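PDB 3OG2: beta-galactosidase from Trichoderma reesei, which probably hydrolyses terminal non-reducing beta-D-galactose residues of beta-D-galactosides, as a family 35 glycoside hydrolase. Local coordinates for residues R352-E357 and G587-S592; Q603-V608 and I981-E986. All coordinates share one frame; numbering follows the deposited sequence.

Contact 1: R352-E357 and G587-S592. With NAG (2-acetamido-2-deoxy-beta-D-glucopyranose), chain B; MAN (alpha-D-mannopyranose), chain C; BMA (beta-D-mannopyranose), chain D; NAG (2-acetamido-2-deoxy-beta-D-glucopyranose), chain E.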
loop_
_atom_site.group_PDB
_atom_site.type_symbol
_atom_site.label_atom_id
_atom_site.label_comp_id
_atom_site.label_asym_id
_atom_site.label_seq_id
_atom_site.Cartn_x
_atom_site.Cartn_y
_atom_site.Cartn_z
ATOM N N ARG A 352 -8.211 -4.179 -4.916
ATOM C CA ARG A 352 -8.257 -5.207 -3.861
ATOM C C ARG A 352 -8.243 -6.625 -4.450
ATOM O O ARG A 352 -8.403 -7.595 -3.690
ATOM C CB ARG A 352 -9.371 -5.007 -2.804
ATOM C CG ARG A 352 -9.443 -3.542 -2.351
ATOM C CD ARG A 352 -10.553 -3.299 -1.328
ATOM N NE ARG A 352 -11.804 -3.859 -1.806
ATOM C CZ ARG A 352 -12.581 -3.381 -2.756
ATOM N NH1 ARG A 352 -12.268 -2.228 -3.371
ATOM N NH2 ARG A 352 -13.684 -4.070 -3.067
ATOM N N ARG A 353 -8.013 -6.765 -5.748
ATOM C CA ARG A 353 -7.940 -8.122 -6.321
ATOM C C ARG A 353 -6.610 -8.786 -5.902
ATOM O O ARG A 353 -5.579 -8.126 -5.777
ATOM C CB ARG A 353 -8.046 -8.135 -7.845
ATOM C CG ARG A 353 -9.469 -7.847 -8.325
ATOM C CD ARG A 353 -9.492 -7.887 -9.850
ATOM N NE ARG A 353 -8.758 -6.811 -10.476
ATOM C CZ ARG A 353 -7.935 -6.855 -11.520
ATOM N NH1 ARG A 353 -7.618 -7.967 -12.201
ATOM N NH2 ARG A 353 -7.370 -5.729 -11.948
ATOM N N ILE A 354 -6.715 -10.115 -5.734
ATOM C CA ILE A 354 -5.583 -10.938 -5.295
ATOM C C ILE A 354 -5.295 -12.025 -6.318
ATOM O O ILE A 354 -5.055 -13.192 -6.041
ATOM C CB ILE A 354 -5.875 -11.540 -3.910
ATOM C CG1 ILE A 354 -7.207 -12.323 -3.862
ATOM C CG2 ILE A 354 -5.829 -10.413 -2.885
ATOM C CD1 ILE A 354 -7.346 -13.143 -2.607
ATOM N N ASP A 355 -5.291 -11.595 -7.599
ATOM C CA ASP A 355 -4.958 -12.493 -8.673
ATOM C C ASP A 355 -3.484 -12.470 -9.025
ATOM O O ASP A 355 -3.030 -13.397 -9.717
ATOM C CB ASP A 355 -5.773 -12.096 -9.918
ATOM C CG ASP A 355 -5.310 -10.716 -10.362
ATOM O OD1 ASP A 355 -5.423 -9.721 -9.662
ATOM O OD2 ASP A 355 -4.726 -10.536 -11.489
ATOM N N ARG A 356 -2.679 -11.506 -8.596
ATOM C CA ARG A 356 -1.248 -11.519 -9.015
ATOM C C ARG A 356 -0.567 -12.738 -8.429
ATOM O O ARG A 356 -0.822 -13.121 -7.262
ATOM C CB ARG A 356 -0.524 -10.268 -8.502
ATOM C CG ARG A 356 -0.999 -9.023 -9.293
ATOM C CD ARG A 356 -0.346 -7.777 -8.684
ATOM N NE ARG A 356 -0.379 -6.662 -9.644
ATOM C CZ ARG A 356 -0.405 -5.386 -9.326
ATOM N NH1 ARG A 356 -0.439 -4.971 -8.061
ATOM N NH2 ARG A 356 -0.410 -4.467 -10.310
ATOM N N GLU A 357 0.314 -13.365 -9.228
ATOM C CA GLU A 357 0.984 -14.581 -8.728
ATOM C C GLU A 357 1.729 -14.327 -7.428
ATOM O O GLU A 357 1.818 -15.195 -6.554
ATOM C CB GLU A 357 1.908 -15.112 -9.802
ATOM C CG GLU A 357 2.459 -16.502 -9.424
ATOM C CD GLU A 357 2.946 -17.343 -10.609
ATOM O OE1 GLU A 357 2.552 -17.088 -11.795
ATOM O OE2 GLU A 357 3.708 -18.287 -10.371
ATOM N N GLY A 587 -10.499 -22.315 -4.375
ATOM C CA GLY A 587 -11.092 -21.004 -4.112
ATOM C C GLY A 587 -10.121 -19.885 -4.432
ATOM O O GLY A 587 -8.907 -19.998 -4.267
ATOM N N TYR A 588 -10.688 -18.743 -4.854
ATOM C CA TYR A 588 -9.909 -17.533 -5.070
ATOM C C TYR A 588 -9.501 -16.870 -3.761
ATOM O O TYR A 588 -8.450 -16.223 -3.673
ATOM C CB TYR A 588 -10.755 -16.607 -5.896
ATOM C CG TYR A 588 -10.324 -15.173 -6.066
ATOM C CD1 TYR A 588 -9.353 -14.748 -6.977
ATOM C CD2 TYR A 588 -10.974 -14.209 -5.289
ATOM C CE1 TYR A 588 -8.997 -13.426 -7.121
ATOM C CE2 TYR A 588 -10.654 -12.862 -5.431
ATOM C CZ TYR A 588 -9.655 -12.496 -6.338
ATOM O OH TYR A 588 -9.350 -11.165 -6.482
ATOM N N LEU A 589 -10.334 -17.052 -2.729
ATOM C CA LEU A 589 -10.045 -16.559 -1.406
ATOM C C LEU A 589 -10.860 -17.384 -0.400
ATOM O O LEU A 589 -12.066 -17.561 -0.623
ATOM C CB LEU A 589 -10.444 -15.080 -1.246
ATOM C CG LEU A 589 -10.251 -14.458 0.139
ATOM C CD1 LEU A 589 -8.770 -14.487 0.584
ATOM C CD2 LEU A 589 -10.730 -13.006 0.114
ATOM N N ILE A 590 -10.236 -17.841 0.679
ATOM C CA ILE A 590 -10.999 -18.292 1.845
ATOM C C ILE A 590 -10.823 -17.257 2.927
ATOM O O ILE A 590 -9.702 -16.979 3.337
ATOM C CB ILE A 590 -10.538 -19.676 2.324
ATOM C CG1 ILE A 590 -10.684 -20.695 1.197
ATOM C CG2 ILE A 590 -11.264 -20.039 3.601
ATOM C CD1 ILE A 590 -12.119 -20.995 0.769
ATOM N N ARG A 591 -11.935 -16.627 3.294
ATOM C CA ARG A 591 -11.897 -15.542 4.251
ATOM C C ARG A 591 -11.921 -16.054 5.673
ATOM O O ARG A 591 -11.201 -15.498 6.517
ATOM C CB ARG A 591 -13.114 -14.603 4.063
ATOM C CG ARG A 591 -13.056 -13.867 2.723
ATOM C CD ARG A 591 -14.401 -13.060 2.553
ATOM N NE ARG A 591 -14.296 -12.374 1.266
ATOM C CZ ARG A 591 -13.673 -11.227 1.084
ATOM N NH1 ARG A 591 -13.130 -10.531 2.079
ATOM N NH2 ARG A 591 -13.615 -10.750 -0.156
ATOM N N SER A 592 -12.744 -17.039 5.979
ATOM C CA SER A 592 -12.903 -17.457 7.386
ATOM C C SER A 592 -13.642 -18.777 7.398
ATOM O O SER A 592 -14.312 -19.156 6.432
ATOM C CB SER A 592 -13.745 -16.433 8.154
ATOM O OG SER A 592 -15.068 -16.321 7.631
HETATM C C1 NAG B . -3.617 -16.106 -11.528
HETATM C C2 NAG B . -2.556 -17.196 -11.449
HETATM C C3 NAG B . -1.174 -16.634 -11.707
HETATM C C4 NAG B . -1.169 -15.882 -13.048
HETATM C C5 NAG B . -2.283 -14.815 -13.023
HETATM C C6 NAG B . -2.450 -14.097 -14.352
HETATM C C7 NAG B . -3.229 -18.899 -9.803
HETATM C C8 NAG B . -3.395 -19.210 -8.343
HETATM N N2 NAG B . -2.592 -17.768 -10.087
HETATM O O3 NAG B . -0.214 -17.645 -11.685
HETATM O O4 NAG B . 0.095 -15.219 -13.157
HETATM O O5 NAG B . -3.528 -15.506 -12.806
HETATM O O6 NAG B . -2.597 -15.016 -15.420
HETATM O O7 NAG B . -3.783 -19.583 -10.675
HETATM C C1 MAN C . 2.440 -19.465 -14.153
HETATM C C2 MAN C . 3.776 -19.697 -13.461
HETATM C C3 MAN C . 4.568 -20.727 -14.302
HETATM C C4 MAN C . 3.738 -22.029 -14.430
HETATM C C5 MAN C . 2.397 -21.684 -15.119
HETATM C C6 MAN C . 1.501 -22.928 -15.150
HETATM O O2 MAN C . 3.525 -20.206 -12.161
HETATM O O3 MAN C . 5.772 -21.035 -13.540
HETATM O O4 MAN C . 4.455 -22.929 -15.249
HETATM O O5 MAN C . 1.737 -20.697 -14.320
HETATM O O6 MAN C . 0.327 -22.643 -15.928
HETATM C C1 BMA D . 0.670 -15.299 -14.361
HETATM C C2 BMA D . 1.959 -14.466 -14.383
HETATM C C3 BMA D . 2.635 -14.639 -15.747
HETATM C C4 BMA D . 2.890 -16.123 -16.046
HETATM C C5 BMA D . 1.546 -16.886 -15.921
HETATM C C6 BMA D . 1.656 -18.367 -16.184
HETATM O O2 BMA D . 2.836 -14.841 -13.305
HETATM O O3 BMA D . 3.888 -13.968 -15.691
HETATM O O4 BMA D . 3.348 -16.204 -17.409
HETATM O O5 BMA D . 1.000 -16.694 -14.584
HETATM O O6 BMA D . 2.774 -18.913 -15.429
HETATM C C1 NAG E . -8.825 -15.878 -10.800
HETATM C C2 NAG E . -8.168 -15.140 -12.003
HETATM C C3 NAG E . -6.865 -15.831 -12.392
HETATM C C4 NAG E . -5.932 -15.852 -11.131
HETATM C C5 NAG E . -6.701 -16.501 -9.953
HETATM C C6 NAG E . -5.897 -16.361 -8.660
HETATM C C7 NAG E . -9.945 -14.289 -13.455
HETATM C C8 NAG E . -10.785 -14.561 -14.662
HETATM N N2 NAG E . -9.064 -15.243 -13.134
HETATM O O3 NAG E . -6.234 -15.005 -13.384
HETATM O O4 NAG E . -4.852 -16.730 -11.432
HETATM O O5 NAG E . -7.882 -15.731 -9.732
HETATM O O6 NAG E . -6.524 -17.185 -7.682
HETATM O O7 NAG E . -10.116 -13.308 -12.709
HETATM O O HOH W 1 -10.947 -9.532 -5.046
HETATM O O HOH W 2 -6.149 -15.830 -5.191
#
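I354 and Y588 make a buried interdomain contact in which the loop before helix 357-370 of the TIM-barrel domain meets the bulged start of strand 589-596, at the rim of a mixed sheet in domain 3. The bulge is of the classic type: Y588 and L589 both face D605 on the adjoining strand. The Y588 ring, its CG anti to the backbone N (chi1 169°), reaches across to the loop and receives I354 on one face. I354 CG1 lies 3.9 Å from the ring centroid, 29° off the normal, a CH-pi contact displaced toward the hydroxyl end, where it is 3.5 Å from Y588 CZ. I354 CD1 continues past the ring to Y588 O and packs 3.7 Å from L589 CD1, the two side chains crossing at about a right angle. The phenol oxygen carries the polar half of the contact: I354 N donates to Y588 OH at 2.9 Å, nearly straight at 170°, and a water in the plane of the ring meets the same oxygen. A phenylalanine here would keep the ring over I354 but would probably leave the buried I354 N-H without its acceptor and the water without one of its partners. At the CD1 edge of the ring, near its plane, lies O5 of the chain E N-acetylglucosamine. Beyond D355, whose carboxylate pairs with R349, the same loop leads to E357, whose OE1 and OE2 accept from two mannose units further along the sugar chain. A second water bridges protein and sugar: it hydrogen-bonds to O6 of the chain E N-acetylglucosamine and donates to I354 O and, at 2.8 Å, to Y588 O.

Contact 2: Q603-V608 and I981-E986. With NAG (2-acetamido-2-deoxy-beta-D-glucopyranose), chain E.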
loop_
_atom_site.group_PDB
_atom_site.type_symbol
_atom_site.label_atom_id
_atom_site.label_comp_id
_atom_site.label_asym_id
_atom_site.label_seq_id
_atom_site.Cartn_x
_atom_site.Cartn_y
_atom_site.Cartn_z
ATOM N N GLN A 603 -16.611 -18.835 4.643
ATOM C CA GLN A 603 -16.801 -17.668 3.804
ATOM C C GLN A 603 -15.704 -17.636 2.745
ATOM O O GLN A 603 -14.530 -17.719 3.136
ATOM C CB GLN A 603 -16.760 -16.390 4.674
ATOM C CG GLN A 603 -17.917 -16.323 5.673
ATOM C CD GLN A 603 -19.296 -16.280 5.035
ATOM O OE1 GLN A 603 -20.166 -17.116 5.395
ATOM N NE2 GLN A 603 -19.544 -15.325 4.132
ATOM N N ALA A 604 -16.076 -17.526 1.495
ATOM C CA ALA A 604 -15.131 -17.712 0.400
ATOM C C ALA A 604 -15.484 -16.808 -0.790
ATOM O O ALA A 604 -16.657 -16.447 -0.910
ATOM C CB ALA A 604 -15.181 -19.151 -0.060
ATOM N N ASP A 605 -14.487 -16.516 -1.598
ATOM C CA ASP A 605 -14.733 -15.841 -2.867
ATOM C C ASP A 605 -14.278 -16.751 -4.010
ATOM O O ASP A 605 -13.305 -17.487 -3.874
ATOM C CB ASP A 605 -13.991 -14.511 -3.007
ATOM C CG ASP A 605 -14.539 -13.439 -2.085
ATOM O OD1 ASP A 605 -15.104 -13.729 -1.016
ATOM O OD2 ASP A 605 -14.397 -12.207 -2.451
ATOM N N PHE A 606 -15.015 -16.673 -5.110
ATOM C CA PHE A 606 -14.730 -17.464 -6.277
ATOM C C PHE A 606 -14.676 -16.589 -7.534
ATOM O O PHE A 606 -15.618 -15.859 -7.850
ATOM C CB PHE A 606 -15.847 -18.500 -6.493
ATOM C CG PHE A 606 -16.008 -19.392 -5.284
ATOM C CD1 PHE A 606 -15.126 -20.455 -5.077
ATOM C CD2 PHE A 606 -17.047 -19.166 -4.382
ATOM C CE1 PHE A 606 -15.256 -21.299 -3.984
ATOM C CE2 PHE A 606 -17.171 -20.021 -3.282
ATOM C CZ PHE A 606 -16.291 -21.071 -3.075
ATOM N N ASN A 607 -13.555 -16.619 -8.255
ATOM C CA ASN A 607 -13.491 -15.838 -9.498
ATOM C C ASN A 607 -13.583 -16.773 -10.715
ATOM O O ASN A 607 -13.785 -16.262 -11.838
ATOM C CB ASN A 607 -12.249 -14.965 -9.609
ATOM C CG ASN A 607 -10.963 -15.773 -9.780
ATOM O OD1 ASN A 607 -10.869 -16.923 -9.343
ATOM N ND2 ASN A 607 -9.989 -15.146 -10.439
ATOM N N VAL A 608 -13.468 -18.072 -10.489
ATOM C CA VAL A 608 -13.594 -19.075 -11.529
ATOM C C VAL A 608 -14.271 -20.265 -10.860
ATOM O O VAL A 608 -14.305 -20.445 -9.633
ATOM C CB VAL A 608 -12.261 -19.523 -12.124
ATOM C CG1 VAL A 608 -11.600 -18.368 -12.815
ATOM C CG2 VAL A 608 -11.362 -20.146 -11.055
ATOM N N ILE A 981 -16.465 -11.257 -9.104
ATOM C CA ILE A 981 -16.047 -12.297 -8.154
ATOM C C ILE A 981 -17.207 -12.619 -7.225
ATOM O O ILE A 981 -17.695 -11.750 -6.534
ATOM C CB ILE A 981 -14.843 -11.767 -7.323
ATOM C CG1 ILE A 981 -13.697 -11.440 -8.306
ATOM C CG2 ILE A 981 -14.484 -12.749 -6.223
ATOM C CD1 ILE A 981 -12.863 -10.283 -7.797
ATOM N N LEU A 982 -17.624 -13.879 -7.227
ATOM C CA LEU A 982 -18.674 -14.284 -6.293
ATOM C C LEU A 982 -18.102 -14.221 -4.897
ATOM O O LEU A 982 -17.044 -14.825 -4.661
ATOM C CB LEU A 982 -19.108 -15.709 -6.672
ATOM C CG LEU A 982 -20.285 -16.257 -5.859
ATOM C CD1 LEU A 982 -21.563 -15.495 -6.137
ATOM C CD2 LEU A 982 -20.460 -17.739 -6.171
ATOM N N THR A 983 -18.753 -13.460 -3.993
ATOM C CA THR A 983 -18.062 -13.044 -2.789
ATOM C C THR A 983 -18.789 -13.400 -1.498
ATOM O O THR A 983 -20.030 -13.333 -1.412
ATOM C CB THR A 983 -17.771 -11.509 -2.837
ATOM O OG1 THR A 983 -16.938 -11.178 -1.732
ATOM C CG2 THR A 983 -19.037 -10.683 -2.642
ATOM N N GLY A 984 -17.979 -13.734 -0.479
ATOM C CA GLY A 984 -18.420 -14.022 0.875
ATOM C C GLY A 984 -17.979 -12.909 1.820
ATOM O O GLY A 984 -18.001 -13.125 3.020
ATOM N N ARG A 985 -17.599 -11.735 1.279
ATOM C CA ARG A 985 -17.215 -10.608 2.115
ATOM C C ARG A 985 -18.364 -10.083 2.922
ATOM O O ARG A 985 -19.553 -10.361 2.639
ATOM C CB ARG A 985 -16.696 -9.467 1.214
ATOM C CG ARG A 985 -17.852 -8.805 0.444
ATOM C CD ARG A 985 -17.272 -7.811 -0.568
ATOM N NE ARG A 985 -18.384 -7.347 -1.423
ATOM C CZ ARG A 985 -18.214 -6.421 -2.362
ATOM N NH1 ARG A 985 -17.029 -5.850 -2.573
ATOM N NH2 ARG A 985 -19.256 -6.060 -3.114
ATOM N N GLU A 986 -18.062 -9.257 3.916
ATOM C CA GLU A 986 -19.091 -8.491 4.606
ATOM C C GLU A 986 -19.508 -7.351 3.692
ATOM O O GLU A 986 -18.733 -6.797 2.900
ATOM C CB GLU A 986 -18.575 -7.931 5.933
ATOM C CG GLU A 986 -18.182 -8.963 6.954
ATOM C CD GLU A 986 -19.205 -9.951 7.425
ATOM O OE1 GLU A 986 -20.333 -9.491 7.726
ATOM O OE2 GLU A 986 -18.962 -11.171 7.535
HETATM C C1 NAG E . -8.825 -15.878 -10.800
HETATM C C2 NAG E . -8.168 -15.140 -12.003
HETATM C C3 NAG E . -6.865 -15.831 -12.392
HETATM C C4 NAG E . -5.932 -15.852 -11.131
HETATM C C5 NAG E . -6.701 -16.501 -9.953
HETATM C C6 NAG E . -5.897 -16.361 -8.660
HETATM C C7 NAG E . -9.945 -14.289 -13.455
HETATM C C8 NAG E . -10.785 -14.561 -14.662
HETATM N N2 NAG E . -9.064 -15.243 -13.134
HETATM O O3 NAG E . -6.234 -15.005 -13.384
HETATM O O4 NAG E . -4.852 -16.730 -11.432
HETATM O O5 NAG E . -7.882 -15.731 -9.732
HETATM O O6 NAG E . -6.524 -17.185 -7.682
HETATM O O7 NAG E . -10.116 -13.308 -12.709
#
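I981 opens the contact by packing against the strand end at D605-N607: its CG2 methyl sits 3.7 Å from D605 CB, while CG1 faces N607 CB. That asparagine is the glycosylated one, ND2 being covalently bonded to C1 of the chain E N-acetylglucosamine, and its side chain leads away from I981 to the sugar. L982 follows as the partner of F606 in a single antiparallel bridge, a hydrogen-bonded pair. F606 N donates to L982 O at 2.8 Å and L982 N returns a more bent bond to F606 O, at 136°. Their side chains cross obliquely, F606 CD2 and L982 CD2 4.1 Å apart. The bridge joins the short strand 981-982, itself paired with strand 900-908, to the chain just beyond strand 599-605 of domain 3, so that two beta domains are linked through backbone bonds. At T983 the chain leaves the strand in an ST turn, OG1 accepting from R985 N. The same hydroxyl, anti to the backbone N (chi1 -172°), lies alongside the D605 side chain and donates to D605 OD2 at 2.8 Å. G984 N takes the other oxygen, D605 OD1, at 2.9 Å and almost straight (175°). Both donors stand above the carboxylate plane. R591 adds its NE at OD1 and its NH2 at OD2, so each carboxylate oxygen of the buried acid meets a donor from segment 981-986 and one from R591. A side chain at G984 would run into A604 O, which suits the glycine to this close passage. G984 O in turn accepts from Q603 NE2 at 2.9 Å. R985 packs beside R591 and forms a salt bridge with E945 through NH2.

Overall arrangement
From the N terminus, after the last barrel strand, 318-321, the chain passes 352-357 and runs through the beta-rich domain 2 before 587-592 returns to the barrel loop and closes contact 1, a loop of some 230 residues. The hairpin of strands 589-596 and 599-605 then carries it directly into contact 2, which closes only after a further 370 or so residues, when 981-986 arrives near the C terminus. The two loops are in series, neither nested nor crossed. Their centres lie about 9 Å apart, and the R591-D605 salt bridge connects them. Domain 3 thus stands between the barrel and a C-terminal beta domain, with the N607 glycan touching both contacts.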